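Local coordinates for protein adenylate kinase (Desulfovibrio gigas, PDB 2XB4) that binds a zinc ion and probably catalyses the reversible transfer of the terminal phosphate group from ATP to AMP, giving two ADP, at residues S11-Q16 with I110-P115. Residues are numbered along the deposited sequence; the frame is centred on the assembly and turned at random.
With SRT (S,R meso-tartaric acid), chain C.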
# COMPACT_ATOMS: atom_id res chain seq x y z
N SER A 11 10.68 -7.25 -17.70
CA SER A 11 11.86 -7.19 -18.63
C SER A 11 12.55 -5.81 -18.68
O SER A 11 13.50 -5.63 -19.45
CB SER A 11 11.49 -7.55 -20.09
OG SER A 11 10.59 -6.61 -20.68
N GLY A 12 12.07 -4.81 -17.93
CA GLY A 12 12.75 -3.46 -17.95
C GLY A 12 12.47 -2.69 -19.24
O GLY A 12 13.21 -1.78 -19.60
N LYS A 13 11.38 -3.05 -19.92
CA LYS A 13 11.04 -2.55 -21.25
C LYS A 13 10.88 -0.96 -21.29
O LYS A 13 11.28 -0.32 -22.27
CB LYS A 13 9.71 -3.20 -21.72
CG LYS A 13 9.37 -2.76 -23.09
CD LYS A 13 8.25 -3.50 -23.71
CE LYS A 13 7.06 -3.59 -22.76
NZ LYS A 13 6.12 -2.50 -22.95
N GLY A 14 10.23 -0.38 -20.26
CA GLY A 14 10.01 1.10 -20.21
C GLY A 14 11.33 1.84 -20.09
O GLY A 14 11.59 2.85 -20.77
N THR A 15 12.18 1.34 -19.22
CA THR A 15 13.50 1.89 -19.04
C THR A 15 14.30 1.94 -20.32
O THR A 15 14.90 2.97 -20.64
CB THR A 15 14.27 1.13 -17.97
OG1 THR A 15 13.50 1.14 -16.77
CG2 THR A 15 15.62 1.82 -17.68
N GLN A 16 14.32 0.82 -21.04
CA GLN A 16 15.06 0.73 -22.32
C GLN A 16 14.45 1.58 -23.39
O GLN A 16 15.19 2.26 -24.12
CB GLN A 16 15.19 -0.73 -22.84
CG GLN A 16 16.00 -1.66 -21.93
CD GLN A 16 17.40 -1.08 -21.62
OE1 GLN A 16 17.83 -1.14 -20.48
NE2 GLN A 16 18.10 -0.51 -22.64
N ILE A 110 12.36 -3.96 -31.82
CA ILE A 110 13.19 -4.45 -30.69
C ILE A 110 12.39 -5.47 -29.85
O ILE A 110 11.25 -5.20 -29.45
CB ILE A 110 13.55 -3.29 -29.79
CG1 ILE A 110 14.51 -2.33 -30.55
CG2 ILE A 110 14.27 -3.76 -28.44
CD1 ILE A 110 14.74 -0.96 -29.81
N GLU A 111 13.00 -6.60 -29.51
CA GLU A 111 12.33 -7.53 -28.62
C GLU A 111 13.26 -7.79 -27.46
O GLU A 111 14.42 -8.18 -27.66
CB GLU A 111 11.99 -8.85 -29.35
CG GLU A 111 11.33 -9.88 -28.42
CD GLU A 111 11.44 -11.36 -28.92
OE1 GLU A 111 11.83 -11.66 -30.08
OE2 GLU A 111 11.13 -12.23 -28.09
N ILE A 112 12.76 -7.59 -26.23
CA ILE A 112 13.53 -7.96 -25.04
C ILE A 112 13.11 -9.39 -24.64
O ILE A 112 11.93 -9.65 -24.39
CB ILE A 112 13.28 -6.99 -23.89
CG1 ILE A 112 13.57 -5.55 -24.38
CG2 ILE A 112 14.20 -7.43 -22.67
CD1 ILE A 112 13.12 -4.51 -23.39
N LEU A 113 14.10 -10.29 -24.54
CA LEU A 113 13.88 -11.76 -24.40
C LEU A 113 14.15 -12.05 -22.96
O LEU A 113 15.23 -11.65 -22.45
CB LEU A 113 14.94 -12.59 -25.18
CG LEU A 113 14.53 -12.84 -26.62
CD1 LEU A 113 14.63 -11.53 -27.48
CD2 LEU A 113 15.38 -13.94 -27.18
N LEU A 114 13.23 -12.79 -22.32
CA LEU A 114 13.45 -13.24 -20.95
C LEU A 114 12.57 -14.51 -20.77
O LEU A 114 11.41 -14.49 -21.20
CB LEU A 114 12.96 -12.07 -20.01
CG LEU A 114 13.42 -11.95 -18.59
CD1 LEU A 114 14.90 -11.57 -18.74
CD2 LEU A 114 12.75 -10.86 -17.93
N PRO A 115 13.08 -15.60 -20.15
CA PRO A 115 12.12 -16.64 -19.86
C PRO A 115 11.01 -16.20 -18.92
O PRO A 115 11.23 -15.40 -18.00
CB PRO A 115 12.97 -17.80 -19.25
CG PRO A 115 14.41 -17.46 -19.55
CD PRO A 115 14.46 -15.97 -19.75
O1 SRT C . 10.05 -4.69 -15.43
O11 SRT C . 10.28 -2.53 -16.07
C1 SRT C . 9.65 -3.62 -15.96
C2 SRT C . 8.43 -3.91 -16.72
O2 SRT C . 7.32 -4.49 -16.07
C3 SRT C . 8.32 -3.34 -18.10
O3 SRT C . 8.96 -4.55 -18.59
C4 SRT C . 6.93 -3.30 -18.60
O4 SRT C . 6.28 -2.28 -18.36
O41 SRT C . 6.52 -4.28 -19.22
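Ile112 points both of its branches at the loop and first helical turn of 11-16. Ile112 CG2 meets Ser11 CB at 3.7 Å. Ile112 CG1 lies anti to the carbonyl carbon (chi1 -55°), and its extended branch carries CD1 up to Lys13 CA at 3.6 Å. CD1 also touches Lys13 CB and, more loosely, Gln16 CG. Leu114, two residues further on, sets CD2 against Ser11 CA at 3.8 Å. Ser11 is thus met by two methyls, one from each residue. Its hydroxyl is hydrogen-bonded to the backbone O of Pro8. The Lys13 chain starts across the end of Ile112, then bends at chi3 and chi4 and leads away to a salt bridge with Asp83.

Most bonds to the meso-tartaric acid come from backbone N-H groups, Gly10 N among them; Asn132 ND2 of the second subunit adds another. Lys13 N gives O3 a bond of 3.1 Å. Ser11 N reaches the same O3 weakly, and Gly12 N bonds O1 weakly at 3.2 Å. Gly12 is the N-cap of helix 13-24.

This is the P-loop of the adenylate kinase core, resting on the C-terminal end of strand 108-113 of the parallel sheet. Predicted ATP-binding residues lie in it. The contact with the strand is apolar, while the N-H groups of the loop and of the first residue of the helix bind the ligand. Such a site would probably suit the phosphates of ATP, with the tartrate standing in as an anion.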